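Local structure of chitin oligosaccharide binding protein NagB2 (Paenibacillus sp. FPU-7, 7EHQ) at residues K119-E124 with A331-I336; A166-D171 with Y296-N301. The protein probably binds chitin oligosaccharides outside the cell as the solute-binding component of a sugar uptake system. All coordinates share one frame; numbering follows the deposited sequence.

How the contacts relate
Contact 1 (119-124 with 331-336) and contact 2 (166-171 with 296-301) lie on opposite sides of the chain's centre. Their own centres are about 41 Å apart, and their nearest atoms stay about 26 Å from each other. Along the sequence contact 2 is nested inside the long loop that contact 1 closes. The centre of contact 1 lies about 25 Å from the centre of the chain, that of contact 2 about 20 Å. Strands 138-154 and 309-320, paired antiparallel, connect the two regions: Ile336 packs on Phe320, while backbone hydrogen bonds join Phe297 to Phe151. In solute-binding proteins of this kind the ligand sits in the cleft between two lobes, so the two contacts probably belong to different lobes flanking it.

Contact 1 (K119-E124 with A331-I336); sequences KELGLE and AVKAFI
Lys333 reaches from helix 326-339 to the end of helix 115-120, where Glu120 and Leu121 receive it. Its CG lies anti to the backbone N (chi1 -179°), and the rest of the chain is extended, which carries the amine off the helix toward Glu120. On the way out from CB, Lys333 CG passes 4.1 Å from Leu121 CD2. Lys333 CD comes next, 3.7 Å from Glu120 OE1, and Lys333 CE runs between Leu121 CD2, at 3.9 Å, and the Glu120 carboxylate. At the tip, Lys333 NZ closes a salt bridge of 2.8 Å to Glu120 OE1, approaching from above the carboxylate plane, 38° out of it. The two side chains cross at about a right angle. With an alanine in place of Lys333, the Glu120 carboxylate would probably lose its charged mate and Leu121 CD2 the aliphatic chain that covers it.

The receiving end is a Schellman motif: Gly122 leaves the helix with positive phi and two bonds back into the last turn, one of them Gly122 N to Lys119 O. Leu121 before the turn and Leu123 after it both face helix 326-339. The two methyls of Leu121 divide the work. While CD2 lies against the lysine chain, Leu121 CD1 sits 3.6 Å from Ile336 CG2 and also meets the backbone O of Lys333. Ile336 CG2 is shared, since Leu123 CD1 approaches it at 4.0 Å. Ile336 also packs on Ile117 and Phe320, and Leu123 on Leu118 and Met358.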
loop_
_atom_site.group_PDB
_atom_site.type_symbol
_atom_site.label_atom_id
_atom_site.label_comp_id
_atom_site.label_asym_id
_atom_site.label_seq_id
_atom_site.Cartn_x
_atom_site.Cartn_y
_atom_site.Cartn_z
ATOM N N LYS A 119 -25.510 4.898 -6.018
ATOM C CA LYS A 119 -26.458 5.633 -6.868
ATOM C C LYS A 119 -27.313 6.587 -6.048
ATOM O O LYS A 119 -27.539 7.727 -6.462
ATOM C CB LYS A 119 -27.357 4.665 -7.645
ATOM C CG LYS A 119 -26.661 3.648 -8.548
ATOM C CD LYS A 119 -26.088 4.265 -9.821
ATOM C CE LYS A 119 -25.069 3.322 -10.460
ATOM N NZ LYS A 119 -24.778 3.662 -11.885
ATOM N N GLU A 120 -27.790 6.146 -4.877
ATOM C CA GLU A 120 -28.637 6.986 -4.040
ATOM C C GLU A 120 -27.889 8.213 -3.559
ATOM O O GLU A 120 -28.489 9.290 -3.396
ATOM C CB GLU A 120 -29.138 6.195 -2.835
ATOM C CG GLU A 120 -30.088 5.051 -3.166
ATOM C CD GLU A 120 -30.329 4.155 -1.965
ATOM O OE1 GLU A 120 -29.861 4.508 -0.854
ATOM O OE2 GLU A 120 -30.963 3.087 -2.131
ATOM N N LEU A 121 -26.584 8.068 -3.318
ATOM C CA LEU A 121 -25.742 9.153 -2.836
ATOM C C LEU A 121 -25.145 9.982 -3.967
ATOM O O LEU A 121 -24.425 10.946 -3.692
ATOM C CB LEU A 121 -24.628 8.578 -1.946
ATOM C CG LEU A 121 -25.074 7.960 -0.634
ATOM C CD1 LEU A 121 -23.835 7.434 0.106
ATOM C CD2 LEU A 121 -25.840 8.964 0.249
ATOM N N GLY A 122 -25.441 9.644 -5.223
ATOM C CA GLY A 122 -24.870 10.359 -6.344
ATOM C C GLY A 122 -23.378 10.196 -6.472
ATOM O O GLY A 122 -22.707 11.102 -6.989
ATOM N N LEU A 123 -22.839 9.059 -6.013
ATOM C CA LEU A 123 -21.401 8.802 -6.015
ATOM C C LEU A 123 -20.999 7.790 -7.074
ATOM O O LEU A 123 -19.830 7.404 -7.125
ATOM C CB LEU A 123 -20.949 8.282 -4.648
ATOM C CG LEU A 123 -21.055 9.238 -3.464
ATOM C CD1 LEU A 123 -20.714 8.531 -2.154
ATOM C CD2 LEU A 123 -20.177 10.484 -3.692
ATOM N N GLU A 124 -21.942 7.359 -7.907
ATOM C CA GLU A 124 -21.724 6.204 -8.765
ATOM C C GLU A 124 -20.547 6.405 -9.715
ATOM O O GLU A 124 -19.798 5.465 -9.999
ATOM C CB GLU A 124 -23.010 5.917 -9.542
ATOM C CG GLU A 124 -23.420 7.009 -10.522
ATOM C CD GLU A 124 -24.500 7.927 -9.969
ATOM O OE1 GLU A 124 -25.285 8.491 -10.777
ATOM O OE2 GLU A 124 -24.566 8.098 -8.731
ATOM N N ALA A 331 -27.105 3.763 8.962
ATOM C CA ALA A 331 -25.874 4.321 9.504
ATOM C C ALA A 331 -24.719 4.137 8.529
ATOM O O ALA A 331 -23.896 5.039 8.353
ATOM C CB ALA A 331 -25.548 3.666 10.845
ATOM N N VAL A 332 -24.658 2.979 7.867
ATOM C CA VAL A 332 -23.581 2.721 6.908
ATOM C C VAL A 332 -23.688 3.658 5.714
ATOM O O VAL A 332 -22.683 4.234 5.259
ATOM C CB VAL A 332 -23.583 1.233 6.487
ATOM C CG1 VAL A 332 -22.796 1.047 5.183
ATOM C CG2 VAL A 332 -22.970 0.370 7.607
ATOM N N LYS A 333 -24.908 3.843 5.184
ATOM C CA LYS A 333 -25.092 4.795 4.099
ATOM C C LYS A 333 -24.682 6.209 4.528
ATOM O O LYS A 333 -24.005 6.928 3.766
ATOM C CB LYS A 333 -26.549 4.758 3.644
ATOM C CG LYS A 333 -26.891 5.677 2.499
ATOM C CD LYS A 333 -28.412 5.706 2.303
ATOM C CE LYS A 333 -28.833 6.785 1.307
ATOM N NZ LYS A 333 -30.270 6.618 0.934
ATOM N N ALA A 334 -25.033 6.610 5.758
ATOM C CA ALA A 334 -24.665 7.954 6.205
ATOM C C ALA A 334 -23.162 8.081 6.414
ATOM O O ALA A 334 -22.569 9.134 6.132
ATOM C CB ALA A 334 -25.431 8.326 7.486
ATOM N N PHE A 335 -22.496 7.011 6.878
ATOM C CA PHE A 335 -21.052 7.087 6.984
ATOM C C PHE A 335 -20.410 7.247 5.616
ATOM O O PHE A 335 -19.507 8.077 5.444
ATOM C CB PHE A 335 -20.494 5.859 7.703
ATOM C CG PHE A 335 -19.013 5.759 7.619
ATOM C CD1 PHE A 335 -18.208 6.507 8.470
ATOM C CD2 PHE A 335 -18.417 4.932 6.679
ATOM C CE1 PHE A 335 -16.838 6.452 8.382
ATOM C CE2 PHE A 335 -17.021 4.851 6.589
ATOM C CZ PHE A 335 -16.239 5.610 7.447
ATOM N N ILE A 336 -20.847 6.455 4.625
ATOM C CA ILE A 336 -20.349 6.612 3.254
ATOM C C ILE A 336 -20.623 8.022 2.720
ATOM O O ILE A 336 -19.747 8.656 2.113
ATOM C CB ILE A 336 -20.968 5.539 2.338
ATOM C CG1 ILE A 336 -20.484 4.152 2.780
ATOM C CG2 ILE A 336 -20.677 5.806 0.812
ATOM C CD1 ILE A 336 -21.244 3.012 2.113
#

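Contact 2 (A166-D171 with Y296-N301); sequences APKTWD and YFRFPN
Thr169 and Asn301 pair their backbones in a single beta bridge. Asn301 N donates to Lys168 O at 2.9 Å, nearly straight at 171°, and Trp170 N donates to Asn301 O, also at 2.9 Å. One water adds a further link, donating to both Pro167 O and Arg298 O.

Apolar contacts flank the bridge. Pro167 lies over one face of the Phe297 ring in a CH-pi contact, its CD 4.0 Å from the ring centroid, while Ala166 CB touches Phe297 CB at 3.7 Å. Phe297 CG sits between its backbone N and carbonyl carbon (chi1 59°), which sets the ring against Pro167. At the other end Trp170 CZ3 meets Phe299 CZ at 3.9 Å, and Trp170 CE3 meets Pro300 CG.

Lys168 NZ and Arg298 NH2, 3.9 Å apart, are like charges close together and not a bond; Arg298 NH1 is hydrogen-bonded to Ser380 OG and Ala377 O.

Thr169 OG1 bonds to Glu172 N, an N-cap that starts helix 170-182. The bridge thus joins a capped helix start to the loop leaving strand 294-297, within a lobe of the periplasmic-binding-protein fold.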
loop_
_atom_site.group_PDB
_atom_site.type_symbol
_atom_site.label_atom_id
_atom_site.label_comp_id
_atom_site.label_asym_id
_atom_site.label_seq_id
_atom_site.Cartn_x
_atom_site.Cartn_y
_atom_site.Cartn_z
ATOM N N ALA A 166 18.388 12.499 -9.676
ATOM C CA ALA A 166 17.716 11.250 -9.385
ATOM C C ALA A 166 17.970 10.258 -10.517
ATOM O O ALA A 166 17.814 10.614 -11.696
ATOM C CB ALA A 166 16.216 11.461 -9.201
ATOM N N PRO A 167 18.330 9.013 -10.218
ATOM C CA PRO A 167 18.628 8.063 -11.297
ATOM C C PRO A 167 17.352 7.662 -12.031
ATOM O O PRO A 167 16.339 7.358 -11.419
ATOM C CB PRO A 167 19.255 6.872 -10.565
ATOM C CG PRO A 167 18.740 6.980 -9.167
ATOM C CD PRO A 167 18.606 8.446 -8.882
ATOM N N LYS A 168 17.358 7.764 -13.355
ATOM C CA LYS A 168 16.321 7.197 -14.264
ATOM C C LYS A 168 16.488 5.781 -14.681
ATOM O O LYS A 168 15.466 5.126 -14.903
ATOM C CB LYS A 168 16.123 8.100 -15.464
ATOM C CG LYS A 168 15.598 9.386 -15.137
ATOM C CD LYS A 168 14.098 9.732 -14.513
ATOM C CE LYS A 168 13.035 9.012 -15.509
ATOM N NZ LYS A 168 11.812 9.972 -15.469
ATOM N N THR A 169 17.707 5.301 -14.748
ATOM C CA THR A 169 17.957 3.954 -15.190
ATOM C C THR A 169 18.592 3.132 -14.089
ATOM O O THR A 169 19.117 3.667 -13.111
ATOM C CB THR A 169 18.873 3.944 -16.424
ATOM O OG1 THR A 169 20.205 4.251 -15.995
ATOM C CG2 THR A 169 18.418 4.982 -17.433
ATOM N N TRP A 170 18.539 1.807 -14.277
ATOM C CA TRP A 170 19.134 0.889 -13.303
ATOM C C TRP A 170 20.636 1.130 -13.144
ATOM O O TRP A 170 21.177 1.065 -12.024
ATOM C CB TRP A 170 18.855 -0.559 -13.719
ATOM C CG TRP A 170 19.400 -1.572 -12.761
ATOM C CD1 TRP A 170 20.511 -2.333 -12.926
ATOM C CD2 TRP A 170 18.856 -1.917 -11.485
ATOM N NE1 TRP A 170 20.699 -3.144 -11.829
ATOM C CE2 TRP A 170 19.694 -2.905 -10.927
ATOM C CE3 TRP A 170 17.737 -1.489 -10.761
ATOM C CZ2 TRP A 170 19.447 -3.481 -9.684
ATOM C CZ3 TRP A 170 17.497 -2.067 -9.499
ATOM C CH2 TRP A 170 18.340 -3.054 -8.991
ATOM N N ASP A 171 21.347 1.388 -14.250
ATOM C CA ASP A 171 22.786 1.632 -14.113
ATOM C C ASP A 171 23.061 2.944 -13.393
ATOM O O ASP A 171 24.021 3.051 -12.616
ATOM C CB ASP A 171 23.469 1.621 -15.482
ATOM C CG ASP A 171 23.468 0.248 -16.116
ATOM O OD1 ASP A 171 23.271 -0.756 -15.386
ATOM O OD2 ASP A 171 23.667 0.162 -17.349
ATOM N N TYR A 296 11.983 12.572 -4.887
ATOM C CA TYR A 296 11.280 11.339 -5.174
ATOM C C TYR A 296 11.597 10.934 -6.601
ATOM O O TYR A 296 11.690 11.792 -7.486
ATOM C CB TYR A 296 9.779 11.545 -4.993
ATOM C CG TYR A 296 8.885 10.328 -5.040
ATOM C CD1 TYR A 296 8.672 9.558 -3.929
ATOM C CD2 TYR A 296 8.183 10.021 -6.201
ATOM C CE1 TYR A 296 7.791 8.481 -3.935
ATOM C CE2 TYR A 296 7.323 8.955 -6.233
ATOM C CZ TYR A 296 7.115 8.192 -5.121
ATOM O OH TYR A 296 6.210 7.136 -5.149
ATOM N N PHE A 297 11.765 9.642 -6.808
ATOM C CA PHE A 297 11.908 9.129 -8.171
ATOM C C PHE A 297 11.259 7.760 -8.263
ATOM O O PHE A 297 11.289 6.973 -7.317
ATOM C CB PHE A 297 13.368 9.109 -8.634
ATOM C CG PHE A 297 14.321 8.260 -7.778
ATOM C CD1 PHE A 297 15.060 8.852 -6.742
ATOM C CD2 PHE A 297 14.542 6.923 -8.073
ATOM C CE1 PHE A 297 15.958 8.105 -5.993
ATOM C CE2 PHE A 297 15.432 6.152 -7.359
ATOM C CZ PHE A 297 16.160 6.751 -6.280
ATOM N N ARG A 298 10.624 7.500 -9.408
ATOM C CA ARG A 298 10.073 6.178 -9.665
ATOM C C ARG A 298 11.156 5.113 -9.663
ATOM O O ARG A 298 12.312 5.362 -9.960
ATOM C CB ARG A 298 9.451 6.108 -11.076
ATOM C CG ARG A 298 8.101 6.661 -11.230
ATOM C CD ARG A 298 7.516 6.029 -12.500
ATOM N NE ARG A 298 8.307 6.333 -13.691
ATOM C CZ ARG A 298 8.065 7.348 -14.522
ATOM N NH1 ARG A 298 7.048 8.197 -14.290
ATOM N NH2 ARG A 298 8.841 7.519 -15.589
ATOM N N PHE A 299 10.742 3.894 -9.421
ATOM C CA PHE A 299 11.650 2.776 -9.576
ATOM C C PHE A 299 12.340 2.868 -10.937
ATOM O O PHE A 299 11.656 3.085 -11.960
ATOM C CB PHE A 299 10.892 1.448 -9.423
ATOM C CG PHE A 299 11.805 0.270 -9.360
ATOM C CD1 PHE A 299 12.331 -0.276 -10.525
ATOM C CD2 PHE A 299 12.233 -0.203 -8.125
ATOM C CE1 PHE A 299 13.226 -1.352 -10.468
ATOM C CE2 PHE A 299 13.141 -1.265 -8.062
ATOM C CZ PHE A 299 13.621 -1.829 -9.237
ATOM N N PRO A 300 13.665 2.691 -11.002
ATOM C CA PRO A 300 14.420 3.005 -12.216
ATOM C C PRO A 300 14.140 2.013 -13.342
ATOM O O PRO A 300 13.682 0.892 -13.138
ATOM C CB PRO A 300 15.886 2.900 -11.758
ATOM C CG PRO A 300 15.809 2.077 -10.485
ATOM C CD PRO A 300 14.580 2.613 -9.845
ATOM N N ASN A 301 14.480 2.435 -14.550
ATOM C CA ASN A 301 14.224 1.617 -15.735
ATOM C C ASN A 301 15.332 0.590 -15.963
ATOM O O ASN A 301 16.489 0.954 -16.154
ATOM C CB ASN A 301 14.059 2.530 -16.948
ATOM C CG ASN A 301 12.750 3.296 -16.910
ATOM O OD1 ASN A 301 11.750 2.781 -16.410
ATOM N ND2 ASN A 301 12.750 4.517 -17.411
HETATM O O HOH W 1 13.626 6.942 -11.762
#